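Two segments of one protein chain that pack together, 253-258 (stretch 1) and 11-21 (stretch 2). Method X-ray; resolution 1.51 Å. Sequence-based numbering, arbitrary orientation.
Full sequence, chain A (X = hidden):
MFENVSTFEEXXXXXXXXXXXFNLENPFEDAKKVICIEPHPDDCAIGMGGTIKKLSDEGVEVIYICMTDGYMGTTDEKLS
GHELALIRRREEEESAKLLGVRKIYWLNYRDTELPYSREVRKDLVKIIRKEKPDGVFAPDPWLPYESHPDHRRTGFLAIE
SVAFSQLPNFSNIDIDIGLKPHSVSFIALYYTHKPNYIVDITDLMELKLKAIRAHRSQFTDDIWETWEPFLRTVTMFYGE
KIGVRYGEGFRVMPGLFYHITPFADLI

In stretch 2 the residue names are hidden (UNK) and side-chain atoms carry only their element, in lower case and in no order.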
HETATM    1  N   MSE A 253     -30.961  11.697   1.855  1.00 15.59           N
HETATM    2  CA  MSE A 253     -31.179  12.052   0.459  1.00 15.60           C
HETATM    3  C   MSE A 253     -31.578  10.738  -0.275  1.00 15.34           C
HETATM    4  O   MSE A 253     -31.313   9.622   0.182  1.00 17.30           O
HETATM    5  CB  MSE A 253     -29.840  12.464  -0.239  1.00 16.14           C
HETATM    6  CG  MSE A 253     -29.151  13.689   0.424  1.00 16.50           C
HETATM    7 SE   MSE A 253     -27.729  14.382  -0.653  1.00 18.31          SE
HETATM    8  CE  MSE A 253     -26.518  12.781  -0.384  1.00 20.73           C
ATOM      9  N   PRO A 254     -32.222  10.867  -1.424  1.00 14.40           N
ATOM     10  CA  PRO A 254     -32.516   9.711  -2.241  1.00 15.91           C
ATOM     11  C   PRO A 254     -31.145   9.068  -2.592  1.00 16.10           C
ATOM     12  O   PRO A 254     -30.113   9.798  -2.794  1.00 16.06           O
ATOM     13  CB  PRO A 254     -33.049  10.344  -3.585  1.00 17.42           C
ATOM     14  CG  PRO A 254     -33.618  11.673  -3.201  1.00 18.13           C
ATOM     15  CD  PRO A 254     -32.638  12.135  -2.063  1.00 16.47           C
ATOM     16  N   GLY A 255     -31.141   7.766  -2.799  1.00 15.05           N
ATOM     17  CA  GLY A 255     -29.848   7.029  -3.173  1.00 16.21           C
ATOM     18  C   GLY A 255     -29.252   7.668  -4.374  1.00 16.80           C
ATOM     19  O   GLY A 255     -27.990   7.796  -4.487  1.00 15.78           O
ATOM     20  N   LEU A 256     -30.069   8.021  -5.362  1.00 15.55           N
ATOM     21  CA  LEU A 256     -29.524   8.591  -6.644  1.00 15.10           C
ATOM     22  C   LEU A 256     -28.671   9.802  -6.371  1.00 16.60           C
ATOM     23  O   LEU A 256     -27.731  10.058  -7.128  1.00 16.53           O
ATOM     24  CB  LEU A 256     -30.779   9.009  -7.498  1.00 17.39           C
ATOM     25  CG  LEU A 256     -30.512   9.437  -8.876  1.00 23.87           C
ATOM     26  CD1 LEU A 256     -30.280   8.163  -9.655  1.00 27.87           C
ATOM     27  CD2 LEU A 256     -31.943  10.059  -9.435  1.00 30.15           C
ATOM     28  N   PHE A 257     -28.947  10.605  -5.334  1.00 14.14           N
ATOM     29  CA  PHE A 257     -28.308  11.912  -5.204  1.00 13.74           C
ATOM     30  C   PHE A 257     -26.861  11.786  -4.708  1.00 13.11           C
ATOM     31  O   PHE A 257     -26.186  12.768  -4.703  1.00 14.36           O
ATOM     32  CB  PHE A 257     -29.092  12.796  -4.206  1.00 15.20           C
ATOM     33  CG  PHE A 257     -30.280  13.573  -4.850  1.00 13.96           C
ATOM     34  CD1 PHE A 257     -30.966  13.047  -5.944  1.00 16.61           C
ATOM     35  CD2 PHE A 257     -30.587  14.832  -4.326  1.00 16.86           C
ATOM     36  CE1 PHE A 257     -32.055  13.767  -6.539  1.00 18.81           C
ATOM     37  CE2 PHE A 257     -31.676  15.569  -4.884  1.00 18.64           C
ATOM     38  CZ  PHE A 257     -32.400  15.052  -5.993  1.00 18.35           C
ATOM     39  N   TYR A 258     -26.465  10.584  -4.265  1.00 12.61           N
ATOM     40  CA  TYR A 258     -25.054  10.325  -3.849  1.00 11.77           C
ATOM     41  C   TYR A 258     -24.239  10.123  -5.068  1.00 14.60           C
ATOM     42  O   TYR A 258     -23.042   9.690  -4.873  1.00 13.57           O
ATOM     43  CB  TYR A 258     -25.057   9.064  -2.936  1.00 12.70           C
ATOM     44  CG  TYR A 258     -25.619   9.237  -1.525  1.00 14.30           C
ATOM     45  CD1 TYR A 258     -24.802   9.608  -0.521  1.00 14.56           C
ATOM     46  CD2 TYR A 258     -27.004   9.068  -1.349  1.00 14.41           C
ATOM     47  CE1 TYR A 258     -25.338   9.821   0.759  1.00 16.33           C
ATOM     48  CE2 TYR A 258     -27.557   9.225  -0.075  1.00 14.53           C
ATOM     49  CZ  TYR A 258     -26.721   9.551   0.920  1.00 17.19           C
ATOM     50  OH  TYR A 258     -27.218   9.672   2.227  1.00 19.66           O
ATOM     51  N   UNK A  11     -39.232  20.046 -13.031  1.00 18.99           N
ATOM     52  CA  UNK A  11     -38.649  18.757 -13.149  1.00 19.33           C
ATOM     53  C   UNK A  11     -38.062  18.212 -11.822  1.00 17.56           C
ATOM     54  O   UNK A  11     -38.254  17.055 -11.493  1.00 17.39           O
ATOM     55  c   UNK A  11     -37.565  18.799 -14.231  1.00 16.24           C
ATOM     56  N   UNK A  12     -37.294  19.071 -11.148  1.00 19.05           N
ATOM     57  CA  UNK A  12     -36.750  18.713  -9.886  1.00 17.77           C
ATOM     58  C   UNK A  12     -37.788  18.275  -8.856  1.00 18.82           C
ATOM     59  O   UNK A  12     -37.675  17.231  -8.207  1.00 18.90           O
ATOM     60  c   UNK A  12     -34.347  19.510  -5.350  1.00 25.23           C
ATOM     61  c   UNK A  12     -36.109  20.209  -6.857  1.00 20.81           C
ATOM     62  c   UNK A  12     -35.610  20.074  -5.561  1.00 24.91           C
ATOM     63  c   UNK A  12     -35.396  19.751  -7.952  1.00 19.53           C
ATOM     64  c   UNK A  12     -33.591  18.989  -6.459  1.00 25.77           C
ATOM     65  c   UNK A  12     -34.126  19.122  -7.777  1.00 21.11           C
ATOM     66  c   UNK A  12     -35.939  19.956  -9.362  1.00 18.60           C
ATOM     67  N   UNK A  13     -38.878  19.062  -8.778  1.00 19.13           N
ATOM     68  CA  UNK A  13     -39.904  18.646  -7.806  1.00 18.75           C
ATOM     69  C   UNK A  13     -40.569  17.325  -8.209  1.00 17.95           C
ATOM     70  O   UNK A  13     -40.884  16.451  -7.392  1.00 20.65           O
ATOM     71  c   UNK A  13     -41.023  19.765  -7.748  1.00 21.06           C
ATOM     72  c   UNK A  13     -40.554  21.072  -7.102  1.00 26.19           C
ATOM     73  n   UNK A  13     -41.198  22.178  -7.453  1.00 29.42           N
ATOM     74  o   UNK A  13     -39.663  21.087  -6.322  1.00 32.52           O
ATOM     75  N   UNK A  14     -40.825  17.166  -9.506  1.00 17.72           N
ATOM     76  CA  UNK A  14     -41.424  15.915  -9.943  1.00 17.99           C
ATOM     77  C   UNK A  14     -40.501  14.679  -9.782  1.00 19.85           C
ATOM     78  O   UNK A  14     -40.907  13.575  -9.389  1.00 19.08           O
ATOM     79  c   UNK A  14     -41.866  16.068 -11.402  1.00 18.20           C
ATOM     80  c   UNK A  14     -42.920  15.163 -13.490  1.00 20.06           C
ATOM     81  c   UNK A  14     -42.677  14.875 -11.959  1.00 19.83           C
ATOM     82  n   UNK A  14     -45.102  13.946 -13.703  1.00 25.22           N
ATOM     83  c   UNK A  14     -43.574  13.887 -14.163  1.00 22.35           C
ATOM     84  N   UNK A  15     -39.194  14.929 -10.041  1.00 17.69           N
ATOM     85  CA  UNK A  15     -38.212  13.818  -9.856  1.00 18.28           C
ATOM     86  C   UNK A  15     -38.253  13.418  -8.367  1.00 17.42           C
ATOM     87  O   UNK A  15     -38.288  12.238  -8.039  1.00 18.82           O
ATOM     88  c   UNK A  15     -35.837  12.125 -11.097  1.00 20.57           C
ATOM     89  c   UNK A  15     -34.338  14.027 -10.177  1.00 19.19           C
ATOM     90  c   UNK A  15     -35.723  13.266 -10.020  1.00 17.59           C
ATOM     91  c   UNK A  15     -36.828  14.351 -10.241  1.00 18.21           C
ATOM     92  N   UNK A  16     -38.180  14.382  -7.445  1.00 17.17           N
ATOM     93  CA  UNK A  16     -38.163  14.009  -5.994  1.00 20.05           C
ATOM     94  C   UNK A  16     -39.464  13.434  -5.477  1.00 22.25           C
ATOM     95  O   UNK A  16     -39.426  12.414  -4.823  1.00 24.71           O
ATOM     96  c   UNK A  16     -35.652  14.712  -4.228  1.00 22.65           C
ATOM     97  c   UNK A  16     -36.440  15.713  -5.027  1.00 28.25           C
ATOM     98  c   UNK A  16     -37.846  15.246  -5.139  1.00 24.20           C
ATOM     99  c   UNK A  16     -36.717  16.959  -4.110  1.00 31.60           C
ATOM    100  N   UNK A  17     -40.609  13.975  -5.900  1.00 22.95           N
ATOM    101  CA  UNK A  17     -41.919  13.548  -5.323  1.00 25.23           C
ATOM    102  C   UNK A  17     -42.395  12.332  -5.954  1.00 25.69           C
ATOM    103  O   UNK A  17     -42.850  11.418  -5.294  1.00 27.89           O
ATOM    104  n   UNK A  17     -47.101  14.743  -4.208  1.00 55.25           N
ATOM    105  c   UNK A  17     -46.917  14.796  -5.670  1.00 49.84           C
ATOM    106  c   UNK A  17     -44.383  14.343  -5.003  1.00 33.08           C
ATOM    107  c   UNK A  17     -42.934  14.680  -5.547  1.00 26.82           C
ATOM    108  c   UNK A  17     -45.457  15.200  -5.872  1.00 44.92           C
ATOM    109  N   UNK A  18     -42.330  12.266  -7.296  1.00 23.65           N
ATOM    110  CA  UNK A  18     -42.948  11.137  -7.997  1.00 24.55           C
ATOM    111  C   UNK A  18     -41.998  10.054  -8.338  1.00 24.90           C
ATOM    112  O   UNK A  18     -42.325   8.851  -8.226  1.00 28.11           O
ATOM    113  o   UNK A  18     -46.200  14.065 -10.094  1.00 44.71           O
ATOM    114  o   UNK A  18     -45.223  12.557 -11.351  1.00 37.16           O
ATOM    115  c   UNK A  18     -44.719  12.612  -9.004  1.00 27.52           C
ATOM    116  c   UNK A  18     -45.471  13.075 -10.250  1.00 38.23           C
ATOM    117  c   UNK A  18     -43.639  11.578  -9.296  1.00 24.53           C
ATOM    118  N   UNK A  19     -40.856  10.383  -8.934  1.00 20.55           N
ATOM    119  CA  UNK A  19     -40.029   9.284  -9.380  1.00 19.78           C
ATOM    120  C   UNK A  19     -39.253   8.632  -8.193  1.00 21.77           C
ATOM    121  O   UNK A  19     -39.153   7.388  -8.115  1.00 24.41           O
ATOM    122  c   UNK A  19     -39.745  10.429 -11.671  1.00 21.25           C
ATOM    123  c   UNK A  19     -39.000   9.838 -10.383  1.00 19.59           C
ATOM    124  c   UNK A  19     -37.932   8.783 -10.808  1.00 22.05           C
ATOM    125  N   UNK A  20     -38.775   9.491  -7.283  1.00 21.17           N
ATOM    126  CA  UNK A  20     -37.887   8.976  -6.171  1.00 22.52           C
ATOM    127  C   UNK A  20     -38.696   8.742  -4.886  1.00 25.37           C
ATOM    128  O   UNK A  20     -38.185   8.146  -3.924  1.00 27.06           O
ATOM    129  c   UNK A  20     -35.790  10.103  -7.166  1.00 20.20           C
ATOM    130  c   UNK A  20     -35.168   8.742  -7.607  1.00 24.24           C
ATOM    131  c   UNK A  20     -34.745  11.164  -6.873  1.00 20.21           C
ATOM    132  c   UNK A  20     -36.711   9.966  -5.989  1.00 20.36           C
ATOM    133  N   UNK A  21     -39.907   9.260  -4.844  1.00 24.16           N
ATOM    134  CA  UNK A  21     -40.851   9.142  -3.701  1.00 26.25           C
ATOM    135  C   UNK A  21     -40.161   9.568  -2.439  1.00 26.16           C
ATOM    136  O   UNK A  21     -40.248   8.878  -1.353  1.00 29.18           O
ATOM    137  c   UNK A  21     -42.068   7.295  -4.927  1.00 36.59           C
ATOM    138  o   UNK A  21     -42.500   5.206  -6.057  1.00 49.24           O
ATOM    139  c   UNK A  21     -42.592   5.827  -4.994  1.00 46.47           C
ATOM    140  o   UNK A  21     -43.131   5.328  -4.008  1.00 50.22           O
ATOM    141  c   UNK A  21     -41.373   7.675  -3.586  1.00 29.05           C
TER

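Position 11 carries one side-chain carbon and lies out of reach of stretch 1; a lone CB identifies Ala11. Position 12 has one carbon followed by a ring of six carbons with no oxygen, and the ring touches Phe257; this is Phe12. Its CA-to-CB bond points sideways, but chi1 of 175° brings the ring nearer, and CE1 lies 4.1 Å from CZ of Phe257.

At position 13 two carbons end in one oxygen and one nitrogen, an amide; Asn13 is exposed and makes no contact with stretch 1. Position 14 has four carbons in a row ending in nitrogen, hence Lys14, also out of reach.

Position 15 shows four carbons forked at the second; its CA-to-CB bond points toward stretch 1 and the fork touches Phe257. The fork at the second carbon, rather than the first, gives Leu15; its CD2 lies 4.3 Å from CE1 of Phe257, at the edge of that ring. Position 16 has the same four-carbon fork, touching Pro254 and Phe257, and is Leu16. It starts sideways, yet its CD2 reaches 3.7 Å from CZ of Phe257 and 3.8 Å from CG of Pro254.

Position 17 repeats the chain of position 14 and is Lys17, exposed and remote. Position 18 has three carbons, the third carrying two oxygens: a carboxylate, Glu18. Its OE1 accepts a hydrogen bond from NZ of Lys14 at 2.7 Å, part of a salt bridge one turn apart on the helix.

Position 19 has three carbons, branched at the first, and is out of reach of stretch 1; it is Val19.

Position 20 again has four carbons forked at the second, touching Pro254, Leu256 and Phe257, and is Leu20. Its CA lies 6.7 Å from CA of Pro254, and its CA-to-CB bond points toward stretch 1. CD1 approaches CB of Pro254 and CE1 of Phe257, both at 3.8 Å, and CD2 lies 3.9 Å from CD2 of Leu256; both branches lie close to Leu256. Position 21, three carbons ending in two oxygens, out of reach, is Glu21; its positive phi of 52° marks the first departure from helical geometry.

The contact is wholly apolar: no hydrogen bond or salt bridge crosses it, and 275 Å² is buried in total. Stretch 1 presents Pro254, Leu256 and Phe257 from a compact turn, in which N of Phe257 bonds to O of Pro254 at 2.9 Å. Phe257 touches all four contacting residues of the helical stretch, and Leu20, with the largest covered area on its side, meets all three from stretch 1. The two segments meet through close packing of these side chains.

Stretch 2 (11-21) AFNKLLKEVLE
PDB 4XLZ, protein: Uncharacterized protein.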